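Local coordinates for DNA mismatch repair protein MutS (Thermus aquaticus, PDB 1EWQ) that recognises and binds mismatched DNA in mismatch repair and has a weak ATPase activity, at residues C[14-22]-C[32-43]; C[458-466]-C[475-483]. All coordinates share one frame; numbering follows the deposited sequence.

Contact 1. Residues C[14-22]-C[32-43]. With nucleotides of chain A; nucleotides of chain B.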
loop_
_atom_site.group_PDB
_atom_site.type_symbol
_atom_site.label_atom_id
_atom_site.label_comp_id
_atom_site.label_asym_id
_atom_site.label_seq_id
_atom_site.Cartn_x
_atom_site.Cartn_y
_atom_site.Cartn_z
ATOM N N PRO C 14 34.384 21.259 0.530
ATOM C CA PRO C 14 34.331 22.206 1.650
ATOM C C PRO C 14 34.454 21.451 2.977
ATOM O O PRO C 14 34.082 20.285 3.064
ATOM C CB PRO C 14 32.961 22.858 1.479
ATOM C CG PRO C 14 32.781 22.849 -0.010
ATOM C CD PRO C 14 33.260 21.471 -0.399
ATOM N N PRO C 15 34.987 22.104 4.023
ATOM C CA PRO C 15 35.148 21.469 5.336
ATOM C C PRO C 15 33.904 20.729 5.838
ATOM O O PRO C 15 33.996 19.573 6.254
ATOM C CB PRO C 15 35.527 22.641 6.233
ATOM C CG PRO C 15 36.347 23.480 5.320
ATOM C CD PRO C 15 35.525 23.477 4.046
ATOM N N LEU C 16 32.751 21.398 5.798
ATOM C CA LEU C 16 31.491 20.801 6.245
ATOM C C LEU C 16 31.212 19.495 5.508
ATOM O O LEU C 16 30.913 18.472 6.129
ATOM C CB LEU C 16 30.318 21.764 6.018
ATOM C CG LEU C 16 28.940 21.266 6.480
ATOM C CD1 LEU C 16 28.944 21.088 7.990
ATOM C CD2 LEU C 16 27.851 22.256 6.067
ATOM N N LEU C 17 31.312 19.539 4.183
ATOM C CA LEU C 17 31.069 18.356 3.371
ATOM C C LEU C 17 32.047 17.234 3.708
ATOM O O LEU C 17 31.777 16.064 3.450
ATOM C CB LEU C 17 31.137 18.714 1.885
ATOM C CG LEU C 17 29.970 19.592 1.420
ATOM C CD1 LEU C 17 30.132 19.951 -0.053
ATOM C CD2 LEU C 17 28.657 18.843 1.650
ATOM N N GLN C 18 33.184 17.595 4.290
ATOM C CA GLN C 18 34.173 16.602 4.683
ATOM C C GLN C 18 33.673 15.936 5.948
ATOM O O GLN C 18 33.547 14.717 6.010
ATOM C CB GLN C 18 35.527 17.259 4.951
ATOM C CG GLN C 18 36.485 17.178 3.779
ATOM C CD GLN C 18 36.847 15.749 3.426
ATOM O OE1 GLN C 18 37.323 14.991 4.272
ATOM N NE2 GLN C 18 36.624 15.374 2.170
ATOM N N GLN C 19 33.389 16.757 6.954
ATOM C CA GLN C 19 32.880 16.281 8.229
ATOM C C GLN C 19 31.694 15.363 7.942
ATOM O O GLN C 19 31.508 14.345 8.608
ATOM C CB GLN C 19 32.441 17.479 9.076
ATOM C CG GLN C 19 31.869 17.135 10.434
ATOM C CD GLN C 19 31.472 18.366 11.222
ATOM O OE1 GLN C 19 30.668 19.176 10.762
ATOM N NE2 GLN C 19 32.037 18.514 12.416
ATOM N N TYR C 20 30.912 15.728 6.929
ATOM C CA TYR C 20 29.731 14.972 6.509
ATOM C C TYR C 20 30.074 13.618 5.882
ATOM O O TYR C 20 29.606 12.569 6.334
ATOM C CB TYR C 20 28.925 15.804 5.504
ATOM C CG TYR C 20 27.922 15.013 4.689
ATOM C CD1 TYR C 20 26.769 14.491 5.275
ATOM C CD2 TYR C 20 28.137 14.776 3.334
ATOM C CE1 TYR C 20 25.850 13.753 4.527
ATOM C CE2 TYR C 20 27.225 14.040 2.577
ATOM C CZ TYR C 20 26.086 13.533 3.180
ATOM O OH TYR C 20 25.187 12.808 2.434
ATOM N N VAL C 21 30.879 13.662 4.826
ATOM C CA VAL C 21 31.294 12.470 4.099
ATOM C C VAL C 21 32.029 11.462 4.977
ATOM O O VAL C 21 31.906 10.256 4.778
ATOM C CB VAL C 21 32.185 12.862 2.888
ATOM C CG1 VAL C 21 32.868 11.632 2.303
ATOM C CG2 VAL C 21 31.333 13.541 1.820
ATOM N N GLU C 22 32.782 11.961 5.953
ATOM C CA GLU C 22 33.538 11.104 6.863
ATOM C C GLU C 22 32.599 10.213 7.671
ATOM O O GLU C 22 32.796 8.999 7.752
ATOM C CB GLU C 22 34.365 11.955 7.827
ATOM C CG GLU C 22 35.619 11.274 8.332
ATOM C CD GLU C 22 36.718 11.246 7.285
ATOM O OE1 GLU C 22 37.170 12.342 6.873
ATOM O OE2 GLU C 22 37.125 10.134 6.871
ATOM N N LEU C 32 22.196 8.716 6.339
ATOM C CA LEU C 32 22.713 9.667 7.308
ATOM C C LEU C 32 22.046 11.036 7.235
ATOM O O LEU C 32 21.975 11.652 6.168
ATOM C CB LEU C 32 24.225 9.807 7.124
ATOM C CG LEU C 32 24.992 10.533 8.232
ATOM C CD1 LEU C 32 26.335 9.864 8.428
ATOM C CD2 LEU C 32 25.147 12.000 7.890
ATOM N N LEU C 33 21.543 11.490 8.381
ATOM C CA LEU C 33 20.892 12.787 8.503
ATOM C C LEU C 33 21.894 13.657 9.239
ATOM O O LEU C 33 22.089 13.525 10.448
ATOM C CB LEU C 33 19.584 12.659 9.288
ATOM C CG LEU C 33 18.547 11.770 8.581
ATOM C CD1 LEU C 33 17.286 11.655 9.421
ATOM C CD2 LEU C 33 18.215 12.354 7.216
ATOM N N PHE C 34 22.540 14.532 8.477
ATOM C CA PHE C 34 23.591 15.417 8.966
ATOM C C PHE C 34 23.053 16.760 9.445
ATOM O O PHE C 34 22.637 17.601 8.638
ATOM C CB PHE C 34 24.599 15.625 7.834
ATOM C CG PHE C 34 25.911 16.206 8.265
ATOM C CD1 PHE C 34 26.688 15.571 9.232
ATOM C CD2 PHE C 34 26.407 17.352 7.649
ATOM C CE1 PHE C 34 27.944 16.068 9.578
ATOM C CE2 PHE C 34 27.660 17.860 7.982
ATOM C CZ PHE C 34 28.433 17.216 8.951
ATOM N N GLN C 35 23.072 16.960 10.760
ATOM C CA GLN C 35 22.589 18.196 11.369
ATOM C C GLN C 35 23.466 19.420 11.083
ATOM O O GLN C 35 24.680 19.394 11.294
ATOM C CB GLN C 35 22.470 17.990 12.880
ATOM C CG GLN C 35 22.753 19.214 13.753
ATOM C CD GLN C 35 21.591 20.163 13.852
ATOM O OE1 GLN C 35 21.329 20.738 14.915
ATOM N NE2 GLN C 35 20.889 20.356 12.741
ATOM N N VAL C 36 22.838 20.484 10.592
ATOM C CA VAL C 36 23.530 21.741 10.300
ATOM C C VAL C 36 22.533 22.827 10.677
ATOM O O VAL C 36 21.664 23.174 9.885
ATOM C CB VAL C 36 23.880 21.897 8.794
ATOM C CG1 VAL C 36 24.754 23.128 8.589
ATOM C CG2 VAL C 36 24.588 20.669 8.280
ATOM N N GLY C 37 22.651 23.355 11.888
ATOM C CA GLY C 37 21.709 24.368 12.325
ATOM C C GLY C 37 20.374 23.723 12.665
ATOM O O GLY C 37 20.332 22.704 13.356
ATOM N N ASP C 38 19.279 24.298 12.175
ATOM C CA ASP C 38 17.954 23.746 12.454
ATOM C C ASP C 38 17.439 22.798 11.373
ATOM O O ASP C 38 16.231 22.628 11.210
ATOM C CB ASP C 38 16.951 24.875 12.660
ATOM C CG ASP C 38 17.322 25.769 13.818
ATOM O OD1 ASP C 38 17.522 25.253 14.939
ATOM O OD2 ASP C 38 17.415 26.991 13.605
ATOM N N PHE C 39 18.360 22.186 10.635
ATOM C CA PHE C 39 17.994 21.246 9.586
ATOM C C PHE C 39 18.893 20.011 9.574
ATOM O O PHE C 39 20.076 20.094 9.899
ATOM C CB PHE C 39 18.084 21.906 8.201
ATOM C CG PHE C 39 16.978 22.876 7.905
ATOM C CD1 PHE C 39 16.982 24.149 8.461
ATOM C CD2 PHE C 39 15.928 22.515 7.060
ATOM C CE1 PHE C 39 15.959 25.052 8.186
ATOM C CE2 PHE C 39 14.896 23.413 6.777
ATOM C CZ PHE C 39 14.914 24.685 7.343
ATOM N N TYR C 40 18.311 18.872 9.208
ATOM C CA TYR C 40 19.044 17.616 9.063
ATOM C C TYR C 40 19.182 17.535 7.553
ATOM O O TYR C 40 18.187 17.373 6.842
ATOM C CB TYR C 40 18.221 16.423 9.550
ATOM C CG TYR C 40 18.369 16.137 11.014
ATOM C CD1 TYR C 40 17.266 16.175 11.863
ATOM C CD2 TYR C 40 19.614 15.819 11.556
ATOM C CE1 TYR C 40 17.397 15.900 13.224
ATOM C CE2 TYR C 40 19.761 15.541 12.912
ATOM C CZ TYR C 40 18.645 15.583 13.740
ATOM O OH TYR C 40 18.777 15.290 15.075
ATOM N N GLU C 41 20.406 17.652 7.060
ATOM C CA GLU C 41 20.627 17.650 5.621
ATOM C C GLU C 41 21.347 16.431 5.060
ATOM O O GLU C 41 22.017 15.687 5.781
ATOM C CB GLU C 41 21.391 18.921 5.233
ATOM C CG GLU C 41 21.028 20.130 6.088
ATOM C CD GLU C 41 21.803 21.380 5.710
ATOM O OE1 GLU C 41 23.026 21.283 5.473
ATOM O OE2 GLU C 41 21.190 22.467 5.662
ATOM N N CYS C 42 21.188 16.247 3.753
ATOM C CA CYS C 42 21.815 15.157 3.015
ATOM C C CYS C 42 22.381 15.794 1.758
ATOM O O CYS C 42 21.812 16.758 1.247
ATOM C CB CYS C 42 20.784 14.095 2.619
ATOM S SG CYS C 42 20.046 13.210 3.996
ATOM N N PHE C 43 23.496 15.264 1.264
ATOM C CA PHE C 43 24.119 15.801 0.057
ATOM C C PHE C 43 24.356 14.708 -0.991
ATOM O O PHE C 43 24.147 13.526 -0.723
ATOM C CB PHE C 43 25.444 16.490 0.412
ATOM C CG PHE C 43 25.325 17.507 1.517
ATOM C CD1 PHE C 43 25.621 17.166 2.832
ATOM C CD2 PHE C 43 24.895 18.801 1.247
ATOM C CE1 PHE C 43 25.491 18.101 3.859
ATOM C CE2 PHE C 43 24.761 19.739 2.267
ATOM C CZ PHE C 43 25.060 19.386 3.572
ATOM P P DT A 13 15.643 26.435 -1.128
ATOM O OP1 DT A 13 15.402 26.228 -2.580
ATOM O OP2 DT A 13 15.254 27.720 -0.491
ATOM O "O5'" DT A 13 14.953 25.255 -0.328
ATOM C "C5'" DT A 13 15.655 24.717 0.769
ATOM C "C4'" DT A 13 15.241 23.296 1.037
ATOM O "O4'" DT A 13 16.308 22.756 1.833
ATOM C "C3'" DT A 13 13.977 23.198 1.885
ATOM O "O3'" DT A 13 13.229 22.015 1.579
ATOM C "C2'" DT A 13 14.502 23.222 3.310
ATOM C "C1'" DT A 13 15.942 22.715 3.201
ATOM N N1 DT A 13 16.936 23.523 3.942
ATOM C C2 DT A 13 18.116 22.915 4.304
ATOM O O2 DT A 13 18.389 21.763 4.012
ATOM N N3 DT A 13 18.972 23.710 5.021
ATOM C C4 DT A 13 18.776 25.022 5.398
ATOM O O4 DT A 13 19.624 25.595 6.069
ATOM C C5 DT A 13 17.534 25.611 4.959
ATOM C C7 DT A 13 17.253 27.043 5.285
ATOM C C6 DT A 13 16.682 24.841 4.267
ATOM P P DT B 15 32.512 25.014 5.171
ATOM O OP1 DT B 15 32.619 23.625 4.661
ATOM O OP2 DT B 15 33.511 25.524 6.150
ATOM O "O5'" DT B 15 32.512 25.956 3.894
ATOM C "C5'" DT B 15 31.811 27.188 3.925
ATOM C "C4'" DT B 15 31.939 27.898 2.600
ATOM O "O4'" DT B 15 31.367 29.212 2.764
ATOM C "C3'" DT B 15 33.380 28.138 2.170
ATOM O "O3'" DT B 15 33.436 28.207 0.742
ATOM C "C2'" DT B 15 33.718 29.463 2.828
ATOM C "C1'" DT B 15 32.385 30.195 2.874
ATOM N N1 DT B 15 32.135 30.928 4.127
ATOM C C2 DT B 15 31.417 32.101 4.055
ATOM O O2 DT B 15 30.996 32.565 3.002
ATOM N N3 DT B 15 31.203 32.715 5.267
ATOM C C4 DT B 15 31.624 32.283 6.511
ATOM O O4 DT B 15 31.345 32.939 7.517
ATOM C C5 DT B 15 32.376 31.046 6.509
ATOM C C7 DT B 15 32.867 30.497 7.811
ATOM C C6 DT B 15 32.597 30.444 5.332
ATOM P P DC B 12 18.932 31.623 14.582
ATOM O OP1 DC B 12 18.204 31.068 15.744
ATOM O OP2 DC B 12 19.653 32.920 14.712
ATOM O "O5'" DC B 12 19.949 30.505 14.084
ATOM C "C5'" DC B 12 19.552 29.138 14.082
ATOM C "C4'" DC B 12 20.632 28.271 13.485
ATOM O "O4'" DC B 12 20.756 28.539 12.070
ATOM C "C3'" DC B 12 22.026 28.444 14.079
ATOM O "O3'" DC B 12 22.631 27.153 14.167
ATOM C "C2'" DC B 12 22.734 29.333 13.068
ATOM C "C1'" DC B 12 22.076 28.949 11.743
ATOM N N1 DC B 12 21.949 30.047 10.768
ATOM C C2 DC B 12 22.003 29.751 9.396
ATOM O O2 DC B 12 22.249 28.593 9.039
ATOM N N3 DC B 12 21.793 30.740 8.497
ATOM C C4 DC B 12 21.564 31.985 8.915
ATOM N N4 DC B 12 21.347 32.920 7.992
ATOM C C5 DC B 12 21.546 32.324 10.303
ATOM C C6 DC B 12 21.743 31.333 11.187
HETATM O O HOH W 1 23.298 10.894 3.887
#
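Tyr20, Phe34 and Phe43 form the aromatic cluster by which helix 15-26 packs on the mixed sheet of MutS domain I, over the antiparallel hairpin of strands 31-36 and 39-43, a buried helix-on-sheet contact beside the bound DNA. This hairpin carries the Phe-X-Glu motif with which MutS proteins probe a mismatch. Tyr20 lies at the middle of the cluster. Its ring leaves the helix for the hairpin because chi1 (163°) sets CG anti to the backbone N, and there the edge of Phe43 meets its face in a T-shaped pair, planes at 79° and CD1 of Phe43 over the ring centre. Phe34 is turned obliquely to Tyr20; CB of Tyr20 sits over its face, 3.7 Å from the ring centroid, while Leu16 CD1 meets its edge at CE2 (3.5 Å). On Phe43, Leu17 CD2 makes a CH-pi contact 3.6 Å from the centroid, almost on the ring normal. Leu16 CD2 and Val36 CG1 meet tip to tip.

In the motif, Phe39 lays its ring over the base of DT13 of chain A, and N3 of that base donates to Glu41 OE2, 2.6 Å away. At the helix start, Leu16 N donates to OP1 of DT15 of chain B. The phenol of Tyr20 is tied down inside: a water links it to Leu32 O, and Phe43 N donates to Tyr20 OH at 3.2 Å, nearly straight at 168°.

Contact 2. Residues C[458-466]-C[475-483]. With nucleotides of chain A.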
loop_
_atom_site.group_PDB
_atom_site.type_symbol
_atom_site.label_atom_id
_atom_site.label_comp_id
_atom_site.label_asym_id
_atom_site.label_seq_id
_atom_site.Cartn_x
_atom_site.Cartn_y
_atom_site.Cartn_z
ATOM N N GLU C 458 9.816 64.944 10.809
ATOM C CA GLU C 458 10.503 66.212 11.097
ATOM C C GLU C 458 10.337 66.571 12.574
ATOM O O GLU C 458 10.781 67.623 13.029
ATOM C CB GLU C 458 9.927 67.354 10.235
ATOM C CG GLU C 458 9.585 66.983 8.792
ATOM C CD GLU C 458 9.188 68.191 7.948
ATOM O OE1 GLU C 458 8.490 68.023 6.934
ATOM O OE2 GLU C 458 9.586 69.318 8.290
ATOM N N ARG C 459 9.704 65.669 13.311
ATOM C CA ARG C 459 9.427 65.860 14.726
ATOM C C ARG C 459 10.373 65.020 15.611
ATOM O O ARG C 459 10.388 65.153 16.837
ATOM C CB ARG C 459 7.966 65.469 14.956
ATOM C CG ARG C 459 7.156 66.411 15.797
ATOM C CD ARG C 459 7.173 67.862 15.323
ATOM N NE ARG C 459 6.914 68.702 16.488
ATOM C CZ ARG C 459 7.105 70.013 16.555
ATOM N NH1 ARG C 459 7.559 70.688 15.509
ATOM N NH2 ARG C 459 6.878 70.645 17.699
ATOM N N VAL C 460 11.172 64.168 14.975
ATOM C CA VAL C 460 12.110 63.282 15.678
ATOM C C VAL C 460 13.289 64.015 16.328
ATOM O O VAL C 460 13.985 64.791 15.678
ATOM C CB VAL C 460 12.668 62.219 14.707
ATOM C CG1 VAL C 460 13.685 61.348 15.415
ATOM C CG2 VAL C 460 11.536 61.379 14.148
ATOM N N PRO C 461 13.533 63.772 17.627
ATOM C CA PRO C 461 14.657 64.461 18.269
ATOM C C PRO C 461 16.007 64.067 17.670
ATOM O O PRO C 461 16.168 62.965 17.129
ATOM C CB PRO C 461 14.512 64.076 19.744
ATOM C CG PRO C 461 13.826 62.762 19.691
ATOM C CD PRO C 461 12.806 62.932 18.592
ATOM N N LYS C 462 16.964 64.987 17.767
ATOM C CA LYS C 462 18.311 64.799 17.230
ATOM C C LYS C 462 19.040 63.584 17.802
ATOM O O LYS C 462 19.899 63.004 17.137
ATOM C CB LYS C 462 19.157 66.052 17.493
ATOM C CG LYS C 462 18.484 67.393 17.174
ATOM C CD LYS C 462 18.176 67.590 15.679
ATOM C CE LYS C 462 16.799 67.041 15.298
ATOM N NZ LYS C 462 16.334 67.507 13.944
ATOM N N GLU C 463 18.705 63.212 19.036
ATOM C CA GLU C 463 19.338 62.073 19.712
ATOM C C GLU C 463 19.007 60.726 19.076
ATOM O O GLU C 463 19.808 59.793 19.139
ATOM C CB GLU C 463 18.920 62.019 21.189
ATOM C CG GLU C 463 19.290 63.243 22.008
ATOM C CD GLU C 463 18.650 64.524 21.488
ATOM O OE1 GLU C 463 17.415 64.539 21.270
ATOM O OE2 GLU C 463 19.387 65.520 21.304
ATOM N N TYR C 464 17.823 60.618 18.481
ATOM C CA TYR C 464 17.410 59.370 17.853
ATOM C C TYR C 464 18.389 58.958 16.771
ATOM O O TYR C 464 18.693 59.739 15.872
ATOM C CB TYR C 464 16.004 59.512 17.261
ATOM C CG TYR C 464 14.899 59.393 18.283
ATOM C CD1 TYR C 464 15.119 59.737 19.615
ATOM C CD2 TYR C 464 13.622 58.974 17.911
ATOM C CE1 TYR C 464 14.095 59.674 20.556
ATOM C CE2 TYR C 464 12.586 58.909 18.842
ATOM C CZ TYR C 464 12.831 59.261 20.164
ATOM O OH TYR C 464 11.822 59.218 21.094
ATOM N N ARG C 465 18.898 57.735 16.877
ATOM C CA ARG C 465 19.832 57.216 15.892
ATOM C C ARG C 465 19.055 56.280 14.964
ATOM O O ARG C 465 18.516 55.263 15.398
ATOM C CB ARG C 465 20.982 56.466 16.587
ATOM C CG ARG C 465 22.061 55.919 15.642
ATOM C CD ARG C 465 22.096 54.377 15.646
ATOM N NE ARG C 465 22.676 53.826 16.875
ATOM C CZ ARG C 465 22.613 52.544 17.244
ATOM N NH1 ARG C 465 21.988 51.648 16.484
ATOM N NH2 ARG C 465 23.179 52.153 18.386
ATOM N N PRO C 466 18.968 56.639 13.675
ATOM C CA PRO C 466 18.267 55.863 12.648
ATOM C C PRO C 466 18.747 54.423 12.685
ATOM O O PRO C 466 19.945 54.174 12.774
ATOM C CB PRO C 466 18.669 56.565 11.351
ATOM C CG PRO C 466 18.852 57.996 11.795
ATOM C CD PRO C 466 19.603 57.833 13.090
ATOM N N ARG C 475 12.618 53.581 12.268
ATOM C CA ARG C 475 12.967 53.153 13.604
ATOM C C ARG C 475 14.340 53.673 14.008
ATOM O O ARG C 475 15.271 53.741 13.195
ATOM C CB ARG C 475 12.884 51.625 13.685
ATOM C CG ARG C 475 11.462 51.137 13.454
ATOM C CD ARG C 475 11.370 49.655 13.148
ATOM N NE ARG C 475 9.974 49.262 12.978
ATOM C CZ ARG C 475 9.572 48.097 12.478
ATOM N NH1 ARG C 475 10.460 47.192 12.092
ATOM N NH2 ARG C 475 8.274 47.842 12.358
ATOM N N TYR C 476 14.449 54.057 15.275
ATOM C CA TYR C 476 15.683 54.611 15.802
ATOM C C TYR C 476 16.125 53.933 17.083
ATOM O O TYR C 476 15.494 52.997 17.575
ATOM C CB TYR C 476 15.524 56.105 16.091
ATOM C CG TYR C 476 14.815 56.891 15.012
ATOM C CD1 TYR C 476 13.426 56.837 14.888
ATOM C CD2 TYR C 476 15.528 57.706 14.131
ATOM C CE1 TYR C 476 12.760 57.573 13.918
ATOM C CE2 TYR C 476 14.872 58.454 13.153
ATOM C CZ TYR C 476 13.487 58.381 13.054
ATOM O OH TYR C 476 12.821 59.105 12.093
ATOM N N THR C 477 17.215 54.452 17.629
ATOM C CA THR C 477 17.783 53.925 18.849
ATOM C C THR C 477 18.321 55.045 19.720
ATOM O O THR C 477 18.737 56.092 19.221
ATOM C CB THR C 477 18.930 52.942 18.517
ATOM O OG1 THR C 477 18.380 51.653 18.230
ATOM C CG2 THR C 477 19.909 52.843 19.652
ATOM N N LEU C 478 18.275 54.826 21.024
ATOM C CA LEU C 478 18.812 55.767 21.989
ATOM C C LEU C 478 19.899 54.962 22.702
ATOM O O LEU C 478 19.810 53.737 22.795
ATOM C CB LEU C 478 17.741 56.217 22.993
ATOM C CG LEU C 478 16.662 57.210 22.539
ATOM C CD1 LEU C 478 15.830 57.622 23.740
ATOM C CD2 LEU C 478 17.301 58.445 21.919
ATOM N N PRO C 479 20.950 55.637 23.189
ATOM C CA PRO C 479 22.062 54.989 23.894
ATOM C C PRO C 479 21.644 54.127 25.099
ATOM O O PRO C 479 22.192 53.042 25.322
ATOM C CB PRO C 479 22.936 56.173 24.302
ATOM C CG PRO C 479 22.729 57.137 23.159
ATOM C CD PRO C 479 21.226 57.069 22.970
ATOM N N GLU C 480 20.680 54.618 25.872
ATOM C CA GLU C 480 20.185 53.909 27.053
ATOM C C GLU C 480 19.620 52.531 26.716
ATOM O O GLU C 480 19.726 51.593 27.507
ATOM C CB GLU C 480 19.091 54.740 27.733
ATOM C CG GLU C 480 19.480 55.374 29.064
ATOM C CD GLU C 480 19.481 54.384 30.222
ATOM O OE1 GLU C 480 20.370 53.501 30.265
ATOM O OE2 GLU C 480 18.580 54.488 31.090
HETATM N N MSE C 481 19.015 52.423 25.537
HETATM C CA MSE C 481 18.397 51.184 25.076
HETATM C C MSE C 481 19.379 50.074 24.758
HETATM O O MSE C 481 19.158 48.921 25.114
HETATM C CB MSE C 481 17.566 51.460 23.834
HETATM C CG MSE C 481 16.413 52.391 24.062
HETATM SE SE MSE C 481 15.605 52.777 22.379
HETATM C CE MSE C 481 14.899 51.027 21.965
ATOM N N LYS C 482 20.441 50.427 24.047
ATOM C CA LYS C 482 21.460 49.467 23.664
ATOM C C LYS C 482 21.912 48.703 24.904
ATOM O O LYS C 482 22.038 47.476 24.884
ATOM C CB LYS C 482 22.632 50.209 23.014
ATOM C CG LYS C 482 23.808 49.339 22.595
ATOM C CD LYS C 482 24.776 50.085 21.657
ATOM C CE LYS C 482 25.227 51.448 22.201
ATOM N NZ LYS C 482 24.178 52.519 22.084
ATOM N N GLU C 483 22.131 49.440 25.987
ATOM C CA GLU C 483 22.557 48.852 27.250
ATOM C C GLU C 483 21.518 47.868 27.763
ATOM O O GLU C 483 21.830 46.707 28.038
ATOM C CB GLU C 483 22.756 49.947 28.296
ATOM C CG GLU C 483 23.049 49.424 29.694
ATOM C CD GLU C 483 22.752 50.454 30.762
ATOM O OE1 GLU C 483 23.324 51.563 30.681
ATOM O OE2 GLU C 483 21.945 50.157 31.677
ATOM P P DT A 19 8.724 44.545 10.639
ATOM O OP1 DT A 19 10.109 45.103 10.685
ATOM O OP2 DT A 19 7.757 44.841 11.728
ATOM O "O5'" DT A 19 8.081 45.031 9.278
ATOM C "C5'" DT A 19 7.408 44.107 8.457
ATOM C "C4'" DT A 19 7.483 44.549 7.021
ATOM O "O4'" DT A 19 6.771 43.566 6.250
ATOM C "C3'" DT A 19 6.779 45.875 6.771
ATOM O "O3'" DT A 19 7.437 46.591 5.727
ATOM C "C2'" DT A 19 5.361 45.465 6.424
ATOM C "C1'" DT A 19 5.499 44.054 5.862
ATOM N N1 DT A 19 4.507 43.105 6.395
ATOM C C2 DT A 19 3.937 42.217 5.523
ATOM O O2 DT A 19 4.205 42.199 4.329
ATOM N N3 DT A 19 3.040 41.349 6.096
ATOM C C4 DT A 19 2.669 41.291 7.424
ATOM O O4 DT A 19 1.850 40.455 7.794
ATOM C C5 DT A 19 3.309 42.263 8.286
ATOM C C7 DT A 19 2.978 42.276 9.746
ATOM C C6 DT A 19 4.179 43.111 7.732
#
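The ring of Tyr476 takes Val460 over one face and backbone at its edge: CG1 of Val460 makes a CH-pi contact 4.0 Å from the ring centroid, its other methyl, CG2, lies 3.3 Å from Tyr476 OH, and the carbonyl carbon of Arg465 sits near the ring plane. The side chains of Tyr464 and Tyr476 cross at about a right angle, but their ring planes meet obliquely, at 52°, with CD1 of Tyr476 at the edge of Tyr464 and the two CB atoms 3.6 Å apart. Pro461 CG covers a face of the Tyr464 ring, and Leu478 CD2 approaches its CD1 to 3.4 Å. The third flat group, the guanidinium of Arg465, has Thr477 CG2 centred over one face and Lys482 NZ near its plane at the edge, a like-charged neighbour 3.8 Å from NH2. Bends at chi2 and chi3 lay the guanidinium flat over the Thr477 methyl, the two side chains running side by side in the same direction.

The two segments are joined as an antiparallel beta hairpin. Arg465 and Thr477 are a hydrogen-bonded pair: Arg465 N donates to Thr477 O at 2.9 Å in the carbonyl plane, whereas the return bond from Thr477 N is weak. An alanine in place of Tyr476 is likely to leave Val460 without the ring it packs on and open a gap beside Tyr464.

From the hairpin, Arg475 extends to the DNA backbone, NH1 reaching OP1 of DT19 of chain A at 2.5 Å and NH2 reaching OP2; Glu451 forms a salt bridge with NH2. Strand 473-477 lies between 449-453 and the outermost strand 465-469 of a four-stranded antiparallel sheet, and leads through Leu478, at the N-cap position, into helix 479-511. Alongside, helix 406-433 meets Tyr464, whose OH bonds Glu429, and Leu478.

The two contacts present side chains to one duplex in different ways. Contact 1 is buried and joins a helix to a hairpin in domain I; contact 2 is partly buried and lies within the domain III range, pairing hairpin strands where a helix begins. They share no elements, and about 21 Å separates their nearest atoms. Aromatic rings fill both, but the first locks its phenol with a backbone donor and a water, whereas the second relies on strand pairing, with charged side chains on its exposed border. Their DNA chemistry differs too: a phenylalanine ring laid over a base, a base hydrogen bond and a backbone amide on phosphate in contact 1, an arginine on phosphate in contact 2.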